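Side-chain contacts in uncharacterized protein (Bacteroides ovatus, PDB 4E6F), which is of unknown function but belongs to the DUF4468 family, whose domain has a TBP-like fold: residues A[115-120]-A[153-158]; A[82-85]-A[90-93]; A[128-133]-A[146-151]; A[40-45]-A[66-71]. All blocks are in the same frame, centred on the assembly; numbering follows the deposited sequence.

Contact 1: residues A[115-120]-A[153-158]; sequences IRFTYR and RKTVDF. With NO3 (nitrate ion), chain C.
The strand at 115-119 and the helix at 153-158 come closest at Ile115 and Thr155, whose CA atoms stand 9.2 Å apart, a separation that side chains alone bridge. Thr155 sends a different branch to each of two neighbours. Its OG1 stops at the edge of the Phe117 ring, near the ring plane and 3.3 Å from CZ, while CG2 faces Ile115 CD1 at a looser 4.5 Å. With OG1 anti to the carbonyl carbon (chi1 -54°), the hydroxyl also hydrogen-bonds the carbonyl of Trp151 one turn earlier, which satisfies this buried polar group within its own helix. One residue before, Lys154 reaches a nitrate ion, probably taken up from the crystallisation liquor: NZ bonds nitrate O2 at 2.8 Å and, weakly, O3. Arg153 NH1 adds a weak bond to the same O2, and its NE is paired with Asp10. A leucine in place of Lys154 would probably strip the nitrate of its ammonium partner and leave Arg153 to hold it by a weak bond. A helix laid by its buried side chains against an antiparallel sheet, as here between 149-169 and strand 107-119, is consistent with the TBP-like fold of this family.

Contact 2: residues A[82-85]-A[90-93]; sequences VFSS and LDRT
A classic beta bulge interrupts the pairing: Phe83 and Ser84 both face Asp91, whose O accepts from Phe83 N at 2.8 Å and, weakly, from Ser84 N at 3.3 Å. Return bonding comes from Asp91 N to Ser84 O (2.9 Å). Phe83 leaves extended geometry, with psi at -47°, as the first residue of a classic bulge does, yet segments 82-85 and 90-93 still run antiparallel (177°). At the bulge the Phe83 ring lies across the partner strand. Its CZ meets Thr93 CG2 at 3.5 Å, and its CD2 lies 3.6 Å from Asp91 OD2, ring and carboxylate planes being 52° apart. An alanine at Phe83 would probably open a gap beside Thr93 and uncover that flank of the Asp91 carboxylate. A water links Asp91 OD2, to which it donates, with Ser84 OG. The same carboxylate is heavily engaged by charge and hydroxyl: OD1 meets Arg120 and Tyr119, OD2 Lys150. Beside the Val82-Arg92 pair, Val82 CG1 touches Leu90 CD1 at 4.0 Å, an apolar patch at the exposed surface. The contact forms the end of the hairpin of strands 72-85 and 90-104; Phe83 packs against helix 149-169, at Trp151 and Lys154, and Thr93 borders Phe117 of the next strand, 107-119.

Contact 3: residues A[128-133]-A[146-151]; sequences EEWITD and RGLAKW
Trp130 and Trp151 make the tight part of the contact, an edge-to-face pair in which Trp130 turns its pyrrole edge to the face of Trp151. NE1 of Trp130 sits over the centre of the Trp151 ring system, 3.2 Å from CD2. The five-membered rings have centroids 4.3 Å apart and planes at 75°, a clear T-shape that puts the polar N-H edge of one indole against the pi face of the other. Trp130 was modelled in two conformers, and these details hold for one of them. Leu148 fits against the same indole from over a face: CD2 lies 3.7 Å from the centroid of the six-membered ring of Trp130 and 15° off its normal, a CH-pi contact. Both methyls also lie against the Trp130 carbonyl O, CD1 at 3.5 Å, while CD2 alone reaches the ring. On the buried side, Ile131 CG2 comes at about a right angle to the Trp151 side chain and touches CB at 3.7 Å. No hydrogen bond crosses between the segments. Unlike buried Ile131 and Trp151, the Trp130-Leu148 side stays partly open to solvent, though it too is closely packed. The loop 128-133, which follows strand 123-126, is thus laid against the start of helix 149-169. Tyr125 of that strand stacks on Trp130, Leu148 also meets Tyr135 of helix 133-136, and Trp151 goes on to Phe117 and Tyr119 of strand 107-119.

Contact 4: residues A[40-45]-A[66-71]; sequences QIYDTM and SDEAKG. With EDO (1,2-ethanediol), chain F.
Ser66 begins the contact at the end of strand 62-67, its CB 3.3 Å from OH of Tyr42 and at the edge of that ring, near its plane. Tyr42, from helix 38-54, is the side chain that every later touch concerns; its CG lies anti to the backbone N (chi1 173°), which carries the ring outward from the helix to the turn. At Asp67 the backbone does the touching, carbonyl O lying 3.8 Å from Tyr42 CE1. Asp67 CB points away from the helix, and OD1 accepts from Lys70 N at 3.0 Å, met from above the carboxylate plane: an Asx motif that holds the turn together. Glu68 then passes over one face of the tyrosine. Its CA forms a CH-pi contact 4.0 Å from the ring centroid and 26° off the normal, and its CG continues across to Tyr42 CE2 at 3.7 Å. Beyond the ring, the Glu68 carboxylate comes near that of Asp43; a water donates to both, to Glu68 OE2 and to Asp43 OD1 in the conformer described, and would probably ease the approach of two like charges. Gly71 closes the walk with CA 3.7 Å from Tyr42 CD1, in a positive-phi conformation (59°) that suits glycine. From here the chain enters strand 72-85, whose Ile73 also packs on Tyr42, while Ile41 and Met45 (selenomethionine) pack helix 38-54 onto strands 90-104 and 107-119 of the same sheet.

Contacts 1, 2 and 3 form one cluster: centres of contacts 1 and 3 are about 9 Å apart, those of 1 and 2 about 11 Å, and those of 2 and 3 about 15 Å. Contacts 1 and 3 share helix 149-169, and contact 1 meets contact 2 through neighbouring strands 107-119 and 90-104. Contact 4 lies on the opposite side of the chain's centre, about 28 to 36 Å from the others, centre to centre, where helix 38-54 packs on the same sheet. Along the chain contact 4 comes first, then contact 2; the segments of contact 3 fall between those of contact 1. Helices from early and late in the chain thus pack on one antiparallel sheet.

Contact 1: residues A[115-120]-A[153-158]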
loop_
_atom_site.group_PDB
_atom_site.type_symbol
_atom_site.label_atom_id
_atom_site.label_comp_id
_atom_site.label_asym_id
_atom_site.label_seq_id
_atom_site.Cartn_x
_atom_site.Cartn_y
_atom_site.Cartn_z
ATOM N N ILE A 115 -2.920 1.323 -8.089
ATOM C CA ILE A 115 -2.704 2.602 -7.420
ATOM C C ILE A 115 -2.762 3.744 -8.415
ATOM O O ILE A 115 -2.026 3.743 -9.410
ATOM C CB ILE A 115 -1.346 2.587 -6.697
ATOM C CG1 ILE A 115 -1.307 1.433 -5.655
ATOM C CG2 ILE A 115 -1.042 3.984 -6.053
ATOM C CD1 ILE A 115 0.057 1.104 -5.116
ATOM N N ARG A 116 -3.627 4.722 -8.127
ATOM C CA ARG A 116 -3.747 5.902 -8.969
ATOM C C ARG A 116 -3.956 7.110 -8.088
ATOM O O ARG A 116 -4.616 7.040 -7.046
ATOM C CB ARG A 116 -4.868 5.749 -10.010
ATOM C CG ARG A 116 -6.234 5.540 -9.418
ATOM C CD ARG A 116 -7.297 5.336 -10.497
ATOM N NE ARG A 116 -8.573 4.971 -9.884
ATOM C CZ ARG A 116 -9.452 5.844 -9.407
ATOM N NH1 ARG A 116 -9.220 7.150 -9.500
ATOM N NH2 ARG A 116 -10.566 5.421 -8.828
ATOM N N PHE A 117 -3.403 8.221 -8.530
ATOM C CA PHE A 117 -3.437 9.474 -7.798
ATOM C C PHE A 117 -4.308 10.490 -8.479
ATOM O O PHE A 117 -4.351 10.539 -9.718
ATOM C CB PHE A 117 -2.017 10.047 -7.703
ATOM C CG PHE A 117 -0.985 9.101 -7.131
ATOM C CD1 PHE A 117 -0.926 8.854 -5.758
ATOM C CD2 PHE A 117 -0.074 8.453 -7.963
ATOM C CE1 PHE A 117 0.020 7.958 -5.226
ATOM C CE2 PHE A 117 0.883 7.570 -7.433
ATOM C CZ PHE A 117 0.939 7.348 -6.066
ATOM N N THR A 118 -5.003 11.295 -7.668
ATOM C CA THR A 118 -5.811 12.422 -8.141
ATOM C C THR A 118 -5.287 13.620 -7.371
ATOM O O THR A 118 -5.488 13.736 -6.155
ATOM C CB THR A 118 -7.305 12.177 -7.979
ATOM O OG1 THR A 118 -7.623 10.935 -8.598
ATOM C CG2 THR A 118 -8.138 13.299 -8.613
ATOM N N TYR A 119 -4.596 14.497 -8.079
ATOM C CA TYR A 119 -3.896 15.619 -7.475
ATOM C C TYR A 119 -4.508 16.946 -7.892
ATOM O O TYR A 119 -4.710 17.179 -9.089
ATOM C CB TYR A 119 -2.425 15.541 -7.935
ATOM C CG TYR A 119 -1.476 16.509 -7.257
ATOM C CD1 TYR A 119 -1.250 16.448 -5.881
ATOM C CD2 TYR A 119 -0.704 17.392 -8.002
ATOM C CE1 TYR A 119 -0.342 17.303 -5.262
ATOM C CE2 TYR A 119 0.220 18.240 -7.391
ATOM C CZ TYR A 119 0.420 18.165 -6.026
ATOM O OH TYR A 119 1.347 18.990 -5.430
ATOM N N ARG A 120 -4.799 17.811 -6.890
ATOM C CA ARG A 120 -5.384 19.136 -7.125
ATOM C C ARG A 120 -6.646 19.000 -8.001
ATOM O O ARG A 120 -6.843 19.781 -8.957
ATOM C CB ARG A 120 -4.347 20.108 -7.749
ATOM C CG ARG A 120 -2.979 20.097 -7.063
ATOM C CD ARG A 120 -2.687 21.363 -6.300
ATOM N NE ARG A 120 -1.578 21.196 -5.358
ATOM C CZ ARG A 120 -0.410 21.823 -5.455
ATOM N NH1 ARG A 120 -0.178 22.659 -6.459
ATOM N NH2 ARG A 120 0.535 21.619 -4.546
ATOM N N ARG A 153 8.479 8.321 -2.144
ATOM C CA ARG A 153 8.633 8.129 -0.702
ATOM C C ARG A 153 7.301 7.877 -0.002
ATOM O O ARG A 153 7.200 6.958 0.819
ATOM C CB ARG A 153 9.250 9.374 -0.042
ATOM C CG ARG A 153 10.716 9.571 -0.301
ATOM C CD ARG A 153 11.290 10.568 0.705
ATOM N NE ARG A 153 12.572 11.096 0.243
ATOM C CZ ARG A 153 12.740 12.247 -0.411
ATOM N NH1 ARG A 153 11.705 13.051 -0.640
ATOM N NH2 ARG A 153 13.949 12.618 -0.807
ATOM N N LYS A 154 6.318 8.761 -0.233
ATOM C CA LYS A 154 5.070 8.666 0.521
ATOM C C LYS A 154 4.269 7.426 0.130
ATOM O O LYS A 154 3.581 6.877 1.000
ATOM C CB LYS A 154 4.250 9.964 0.420
ATOM C CG LYS A 154 4.969 11.170 1.061
ATOM C CD LYS A 154 5.274 10.985 2.534
ATOM C CE LYS A 154 5.751 12.255 3.203
ATOM N NZ LYS A 154 7.234 12.398 3.172
ATOM N N THR A 155 4.379 6.955 -1.130
ATOM C CA THR A 155 3.647 5.731 -1.503
ATOM C C THR A 155 4.330 4.502 -0.871
ATOM O O THR A 155 3.651 3.615 -0.343
ATOM C CB THR A 155 3.503 5.571 -3.022
ATOM O OG1 THR A 155 2.915 6.770 -3.542
ATOM C CG2 THR A 155 2.604 4.364 -3.391
ATOM N N VAL A 156 5.668 4.454 -0.908
ATOM C CA VAL A 156 6.405 3.355 -0.259
ATOM C C VAL A 156 6.088 3.362 1.258
ATOM O O VAL A 156 5.833 2.290 1.826
ATOM C CB VAL A 156 7.938 3.416 -0.552
ATOM C CG1 VAL A 156 8.726 2.432 0.338
ATOM C CG2 VAL A 156 8.223 3.138 -2.032
ATOM N N ASP A 157 6.098 4.547 1.913
ATOM C CA ASP A 157 5.765 4.631 3.348
ATOM C C ASP A 157 4.345 4.123 3.600
ATOM O O ASP A 157 4.114 3.444 4.605
ATOM C CB ASP A 157 5.888 6.065 3.879
ATOM C CG ASP A 157 7.309 6.607 3.894
ATOM O OD1 ASP A 157 8.251 5.816 3.672
ATOM O OD2 ASP A 157 7.472 7.832 4.115
ATOM N N PHE A 158 3.406 4.491 2.711
ATOM C CA PHE A 158 2.022 4.066 2.822
ATOM C C PHE A 158 1.920 2.525 2.783
ATOM O O PHE A 158 1.215 1.922 3.603
ATOM C CB PHE A 158 1.221 4.695 1.675
ATOM C CG PHE A 158 -0.221 4.278 1.655
ATOM C CD1 PHE A 158 -1.168 4.978 2.388
ATOM C CD2 PHE A 158 -0.633 3.182 0.904
ATOM C CE1 PHE A 158 -2.508 4.590 2.382
ATOM C CE2 PHE A 158 -1.979 2.775 0.913
ATOM C CZ PHE A 158 -2.898 3.480 1.661
HETATM N N NO3 C . 8.434 14.192 0.539
HETATM O O1 NO3 C . 9.149 14.943 -0.107
HETATM O O2 NO3 C . 8.788 13.097 0.913
HETATM O O3 NO3 C . 7.198 14.598 0.825
#

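Contact 2: residues A[82-85]-A[90-93]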
loop_
_atom_site.group_PDB
_atom_site.type_symbol
_atom_site.label_atom_id
_atom_site.label_comp_id
_atom_site.label_asym_id
_atom_site.label_seq_id
_atom_site.Cartn_x
_atom_site.Cartn_y
_atom_site.Cartn_z
ATOM N N VAL A 82 -0.480 12.955 2.527
ATOM C CA VAL A 82 0.054 14.309 2.704
ATOM C C VAL A 82 1.551 14.311 2.407
ATOM O O VAL A 82 2.297 13.530 2.998
ATOM C CB VAL A 82 -0.261 14.843 4.131
ATOM C CG1 VAL A 82 0.418 16.208 4.407
ATOM C CG2 VAL A 82 -1.774 14.934 4.323
ATOM N N PHE A 83 2.008 15.256 1.561
ATOM C CA PHE A 83 3.439 15.393 1.259
ATOM C C PHE A 83 4.111 16.330 2.260
ATOM O O PHE A 83 5.195 16.053 2.766
ATOM C CB PHE A 83 3.634 15.942 -0.166
ATOM C CG PHE A 83 3.075 15.038 -1.233
ATOM C CD1 PHE A 83 3.481 13.709 -1.326
ATOM C CD2 PHE A 83 2.138 15.508 -2.142
ATOM C CE1 PHE A 83 2.975 12.879 -2.336
ATOM C CE2 PHE A 83 1.633 14.680 -3.150
ATOM C CZ PHE A 83 2.071 13.373 -3.249
ATOM N N SER A 84 3.476 17.485 2.497
ATOM C CA SER A 84 4.004 18.504 3.387
ATOM C C SER A 84 2.935 19.511 3.718
ATOM O O SER A 84 1.902 19.606 3.041
ATOM C CB SER A 84 5.210 19.204 2.763
ATOM O OG SER A 84 4.825 19.863 1.572
ATOM N N SER A 85 3.192 20.241 4.780
ATOM C CA SER A 85 2.293 21.298 5.185
ATOM C C SER A 85 3.103 22.424 5.802
ATOM O O SER A 85 4.166 22.219 6.416
ATOM C CB SER A 85 1.215 20.777 6.142
ATOM O OG SER A 85 1.621 20.878 7.497
ATOM N N LEU A 90 -0.934 23.246 2.026
ATOM C CA LEU A 90 -1.113 21.855 2.382
ATOM C C LEU A 90 -0.953 21.131 1.073
ATOM O O LEU A 90 -1.739 21.369 0.157
ATOM C CB LEU A 90 -2.476 21.559 3.049
ATOM C CG LEU A 90 -2.758 20.051 3.257
ATOM C CD1 LEU A 90 -1.910 19.480 4.387
ATOM C CD2 LEU A 90 -4.217 19.822 3.547
ATOM N N ASP A 91 0.133 20.367 0.924
ATOM C CA ASP A 91 0.386 19.667 -0.321
ATOM C C ASP A 91 0.036 18.207 -0.107
ATOM O O ASP A 91 0.696 17.543 0.695
ATOM C CB ASP A 91 1.865 19.826 -0.732
ATOM C CG ASP A 91 2.184 19.223 -2.098
ATOM O OD1 ASP A 91 1.260 19.112 -2.930
ATOM O OD2 ASP A 91 3.371 18.892 -2.339
ATOM N N ARG A 92 -1.010 17.725 -0.781
ATOM C CA ARG A 92 -1.458 16.347 -0.625
ATOM C C ARG A 92 -2.017 15.807 -1.925
ATOM O O ARG A 92 -2.385 16.588 -2.809
ATOM C CB ARG A 92 -2.540 16.270 0.474
ATOM C CG ARG A 92 -3.850 16.987 0.113
ATOM C CD ARG A 92 -4.863 16.910 1.235
ATOM N NE ARG A 92 -6.149 17.483 0.834
ATOM C CZ ARG A 92 -7.247 17.464 1.586
ATOM N NH1 ARG A 92 -7.232 16.885 2.780
ATOM N NH2 ARG A 92 -8.372 18.006 1.142
ATOM N N THR A 93 -2.136 14.478 -2.021
ATOM C CA THR A 93 -2.767 13.861 -3.165
ATOM C C THR A 93 -3.850 12.909 -2.697
ATOM O O THR A 93 -3.751 12.348 -1.598
ATOM C CB THR A 93 -1.752 13.100 -4.060
ATOM O OG1 THR A 93 -2.431 12.658 -5.245
ATOM C CG2 THR A 93 -1.114 11.884 -3.364
HETATM O O HOH W 1 5.652 18.934 -0.752
#

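Contact 3: residues A[128-133]-A[146-151]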
loop_
_atom_site.group_PDB
_atom_site.type_symbol
_atom_site.label_atom_id
_atom_site.label_comp_id
_atom_site.label_asym_id
_atom_site.label_seq_id
_atom_site.Cartn_x
_atom_site.Cartn_y
_atom_site.Cartn_z
ATOM N N GLU A 128 2.218 3.432 -12.446
ATOM C CA GLU A 128 3.104 2.819 -13.460
ATOM C C GLU A 128 3.859 3.823 -14.303
ATOM O O GLU A 128 4.909 3.484 -14.862
ATOM C CB GLU A 128 2.310 1.915 -14.416
ATOM C CG GLU A 128 1.760 0.675 -13.741
ATOM C CD GLU A 128 0.605 0.925 -12.779
ATOM O OE1 GLU A 128 -0.159 1.896 -13.001
ATOM O OE2 GLU A 128 0.445 0.128 -11.827
ATOM N N GLU A 129 3.327 5.029 -14.414
ATOM C CA GLU A 129 3.966 6.061 -15.239
ATOM C C GLU A 129 4.501 7.169 -14.357
ATOM O O GLU A 129 4.846 8.253 -14.869
ATOM C CB GLU A 129 2.963 6.644 -16.281
ATOM C CG GLU A 129 1.869 5.698 -16.772
ATOM C CD GLU A 129 2.290 4.444 -17.515
ATOM O OE1 GLU A 129 3.355 4.455 -18.176
ATOM O OE2 GLU A 129 1.518 3.458 -17.476
ATOM N N TRP A 130 4.599 6.913 -13.013
ATOM C CA TRP A 130 4.946 7.947 -12.076
ATOM C C TRP A 130 6.005 7.564 -11.010
ATOM O O TRP A 130 6.979 8.294 -10.831
ATOM C CB TRP A 130 3.645 8.363 -11.391
ATOM C CG TRP A 130 3.583 9.799 -10.983
ATOM C CD1 TRP A 130 3.318 10.275 -9.735
ATOM C CD2 TRP A 130 3.808 10.952 -11.816
ATOM N NE1 TRP A 130 3.334 11.651 -9.740
ATOM C CE2 TRP A 130 3.640 12.094 -11.002
ATOM C CE3 TRP A 130 4.115 11.131 -13.181
ATOM C CZ2 TRP A 130 3.826 13.402 -11.489
ATOM C CZ3 TRP A 130 4.294 12.425 -13.666
ATOM C CH2 TRP A 130 4.149 13.542 -12.824
ATOM N N ILE A 131 5.803 6.435 -10.277
ATOM C CA ILE A 131 6.720 6.077 -9.169
ATOM C C ILE A 131 7.616 4.873 -9.453
ATOM O O ILE A 131 8.376 4.470 -8.581
ATOM C CB ILE A 131 5.944 5.860 -7.837
ATOM C CG1 ILE A 131 4.917 4.689 -7.921
ATOM C CG2 ILE A 131 5.265 7.163 -7.407
ATOM C CD1 ILE A 131 4.386 4.262 -6.549
ATOM N N THR A 132 7.507 4.281 -10.636
ATOM C CA THR A 132 8.359 3.154 -11.011
ATOM C C THR A 132 9.812 3.604 -11.186
ATOM O O THR A 132 10.065 4.799 -11.404
ATOM C CB THR A 132 7.870 2.528 -12.308
ATOM O OG1 THR A 132 7.733 3.558 -13.291
ATOM C CG2 THR A 132 6.554 1.767 -12.123
ATOM N N ASP A 133 10.758 2.661 -11.103
ATOM C CA ASP A 133 12.190 2.996 -11.265
ATOM C C ASP A 133 12.456 3.803 -12.533
ATOM O O ASP A 133 13.249 4.748 -12.510
ATOM C CB ASP A 133 13.037 1.708 -11.328
ATOM C CG ASP A 133 13.130 0.912 -10.044
ATOM O OD1 ASP A 133 12.479 1.305 -9.039
ATOM O OD2 ASP A 133 13.877 -0.095 -10.026
ATOM N N ARG A 146 14.290 14.185 -8.202
ATOM C CA ARG A 146 13.798 15.126 -7.200
ATOM C C ARG A 146 12.325 15.493 -7.319
ATOM O O ARG A 146 11.670 15.564 -6.279
ATOM C CB ARG A 146 14.651 16.380 -7.086
ATOM C CG ARG A 146 14.861 17.086 -8.376
ATOM C CD ARG A 146 15.986 18.097 -8.243
ATOM N NE ARG A 146 16.217 18.792 -9.507
ATOM C CZ ARG A 146 16.899 18.277 -10.524
ATOM N NH1 ARG A 146 17.457 17.067 -10.417
ATOM N NH2 ARG A 146 17.058 18.973 -11.638
ATOM N N GLY A 147 11.815 15.693 -8.537
ATOM C CA GLY A 147 10.419 16.055 -8.758
ATOM C C GLY A 147 9.439 14.941 -8.427
ATOM O O GLY A 147 8.268 15.202 -8.136
ATOM N N LEU A 148 9.904 13.683 -8.452
ATOM C CA LEU A 148 9.024 12.536 -8.170
ATOM C C LEU A 148 9.232 11.965 -6.773
ATOM O O LEU A 148 8.505 11.047 -6.364
ATOM C CB LEU A 148 9.242 11.427 -9.230
ATOM C CG LEU A 148 8.692 11.832 -10.632
ATOM C CD1 LEU A 148 9.111 10.872 -11.714
ATOM C CD2 LEU A 148 7.189 11.901 -10.618
ATOM N N ALA A 149 10.222 12.494 -6.033
ATOM C CA ALA A 149 10.586 11.925 -4.743
ATOM C C ALA A 149 9.434 11.882 -3.751
ATOM O O ALA A 149 9.268 10.858 -3.093
ATOM C CB ALA A 149 11.764 12.676 -4.148
ATOM N N LYS A 150 8.638 12.948 -3.638
ATOM C CA LYS A 150 7.538 12.957 -2.665
ATOM C C LYS A 150 6.537 11.852 -2.974
ATOM O O LYS A 150 6.022 11.225 -2.056
ATOM C CB LYS A 150 6.849 14.330 -2.586
ATOM C CG LYS A 150 6.054 14.752 -3.830
ATOM C CD LYS A 150 5.601 16.205 -3.664
ATOM C CE LYS A 150 4.642 16.561 -4.783
ATOM N NZ LYS A 150 4.277 18.021 -4.759
ATOM N N TRP A 151 6.279 11.602 -4.264
ATOM C CA TRP A 151 5.360 10.557 -4.698
ATOM C C TRP A 151 5.877 9.172 -4.327
ATOM O O TRP A 151 5.136 8.365 -3.764
ATOM C CB TRP A 151 5.167 10.640 -6.219
ATOM C CG TRP A 151 4.583 11.950 -6.644
ATOM C CD1 TRP A 151 5.261 13.076 -7.010
ATOM C CD2 TRP A 151 3.197 12.292 -6.657
ATOM N NE1 TRP A 151 4.377 14.094 -7.283
ATOM C CE2 TRP A 151 3.099 13.639 -7.070
ATOM C CE3 TRP A 151 2.016 11.574 -6.417
ATOM C CZ2 TRP A 151 1.862 14.290 -7.219
ATOM C CZ3 TRP A 151 0.795 12.212 -6.551
ATOM C CH2 TRP A 151 0.724 13.562 -6.937
#

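Contact 4: residues A[40-45]-A[66-71]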
loop_
_atom_site.group_PDB
_atom_site.type_symbol
_atom_site.label_atom_id
_atom_site.label_comp_id
_atom_site.label_asym_id
_atom_site.label_seq_id
_atom_site.Cartn_x
_atom_site.Cartn_y
_atom_site.Cartn_z
ATOM N N GLN A 40 -8.772 -19.543 9.871
ATOM C CA GLN A 40 -8.403 -18.577 10.915
ATOM C C GLN A 40 -7.750 -17.304 10.310
ATOM O O GLN A 40 -7.995 -16.181 10.762
ATOM C CB GLN A 40 -7.408 -19.239 11.896
ATOM C CG GLN A 40 -8.006 -20.456 12.616
ATOM C CD GLN A 40 -6.970 -21.044 13.551
ATOM O OE1 GLN A 40 -6.084 -21.781 13.132
ATOM N NE2 GLN A 40 -7.033 -20.715 14.828
ATOM N N ILE A 41 -6.907 -17.499 9.306
ATOM C CA ILE A 41 -6.211 -16.373 8.645
ATOM C C ILE A 41 -7.232 -15.520 7.886
ATOM O O ILE A 41 -7.219 -14.276 7.980
ATOM C CB ILE A 41 -5.100 -16.917 7.723
ATOM C CG1 ILE A 41 -4.003 -17.634 8.569
ATOM C CG2 ILE A 41 -4.469 -15.775 6.870
ATOM C CD1 ILE A 41 -3.005 -18.435 7.733
ATOM N N TYR A 42 -8.131 -16.209 7.145
ATOM C CA TYR A 42 -9.177 -15.547 6.372
ATOM C C TYR A 42 -10.059 -14.690 7.307
ATOM O O TYR A 42 -10.376 -13.547 6.963
ATOM C CB TYR A 42 -9.995 -16.612 5.615
ATOM C CG TYR A 42 -11.207 -16.051 4.907
ATOM C CD1 TYR A 42 -11.113 -15.539 3.614
ATOM C CD2 TYR A 42 -12.462 -16.081 5.508
ATOM C CE1 TYR A 42 -12.238 -15.027 2.957
ATOM C CE2 TYR A 42 -13.587 -15.568 4.863
ATOM C CZ TYR A 42 -13.467 -15.041 3.591
ATOM O OH TYR A 42 -14.593 -14.563 2.962
ATOM N N ASP A 43 -10.461 -15.236 8.489
ATOM C CA ASP A 43 -11.301 -14.475 9.410
ATOM C C ASP A 43 -10.545 -13.300 10.008
ATOM O O ASP A 43 -11.134 -12.244 10.209
ATOM C CB ASP A 43 -11.880 -15.368 10.509
ATOM C CG ASP A 43 -12.836 -16.433 9.993
ATOM O OD1 ASP A 43 -13.438 -16.227 8.909
ATOM O OD2 ASP A 43 -13.011 -17.445 10.684
ATOM N N THR A 44 -9.238 -13.460 10.292
ATOM C CA THR A 44 -8.452 -12.344 10.833
ATOM C C THR A 44 -8.334 -11.227 9.805
ATOM O O THR A 44 -8.415 -10.039 10.145
ATOM C CB THR A 44 -7.050 -12.841 11.247
ATOM O OG1 THR A 44 -7.198 -13.879 12.218
ATOM C CG2 THR A 44 -6.168 -11.733 11.811
HETATM N N MSE A 45 -8.114 -11.624 8.544
HETATM C CA MSE A 45 -7.911 -10.673 7.445
HETATM C C MSE A 45 -9.215 -9.965 7.024
HETATM O O MSE A 45 -9.163 -8.773 6.671
HETATM C CB MSE A 45 -7.221 -11.362 6.280
HETATM C CG MSE A 45 -5.735 -11.637 6.588
HETATM SE SE MSE A 45 -4.711 -9.921 6.687
HETATM C CE MSE A 45 -4.718 -9.603 8.645
ATOM N N SER A 66 -15.033 -11.406 -1.547
ATOM C CA SER A 66 -14.467 -12.393 -0.642
ATOM C C SER A 66 -14.936 -13.781 -1.063
ATOM O O SER A 66 -16.122 -13.985 -1.370
ATOM C CB SER A 66 -14.786 -12.079 0.820
ATOM O OG SER A 66 -16.175 -12.153 1.092
ATOM N N ASP A 67 -13.989 -14.717 -1.154
ATOM C CA ASP A 67 -14.298 -16.109 -1.458
ATOM C C ASP A 67 -13.714 -16.935 -0.317
ATOM O O ASP A 67 -12.482 -17.102 -0.224
ATOM C CB ASP A 67 -13.769 -16.552 -2.825
ATOM C CG ASP A 67 -14.117 -18.016 -3.138
ATOM O OD1 ASP A 67 -14.054 -18.860 -2.214
ATOM O OD2 ASP A 67 -14.386 -18.314 -4.293
ATOM N N GLU A 68 -14.577 -17.373 0.603
ATOM C CA GLU A 68 -14.148 -18.084 1.810
ATOM C C GLU A 68 -13.382 -19.380 1.494
ATOM O O GLU A 68 -12.333 -19.620 2.106
ATOM C CB GLU A 68 -15.371 -18.375 2.707
ATOM C CG GLU A 68 -15.012 -18.897 4.092
ATOM C CD GLU A 68 -16.147 -18.950 5.099
ATOM O OE1 GLU A 68 -17.247 -18.432 4.804
ATOM O OE2 GLU A 68 -15.920 -19.496 6.203
ATOM N N ALA A 69 -13.868 -20.193 0.540
ATOM C CA ALA A 69 -13.180 -21.465 0.241
ATOM C C ALA A 69 -11.772 -21.218 -0.320
ATOM O O ALA A 69 -10.814 -21.885 0.110
ATOM C CB ALA A 69 -14.004 -22.301 -0.732
ATOM N N LYS A 70 -11.633 -20.222 -1.214
ATOM C CA LYS A 70 -10.344 -19.880 -1.832
ATOM C C LYS A 70 -9.485 -18.959 -0.986
ATOM O O LYS A 70 -8.345 -18.694 -1.371
ATOM C CB LYS A 70 -10.539 -19.238 -3.191
ATOM C CG LYS A 70 -11.054 -20.181 -4.232
ATOM C CD LYS A 70 -11.096 -19.471 -5.547
ATOM C CE LYS A 70 -11.711 -20.340 -6.612
ATOM N NZ LYS A 70 -11.843 -19.596 -7.889
ATOM N N GLY A 71 -10.024 -18.497 0.139
ATOM C CA GLY A 71 -9.347 -17.618 1.085
ATOM C C GLY A 71 -8.896 -16.307 0.461
ATOM O O GLY A 71 -7.878 -15.756 0.888
HETATM C C1 EDO F . -3.670 -21.844 15.910
HETATM O O1 EDO F . -4.708 -21.256 16.665
HETATM C C2 EDO F . -2.406 -22.109 16.778
HETATM O O2 EDO F . -2.716 -22.950 17.872
HETATM O O HOH W 2 -13.515 -19.121 7.379
#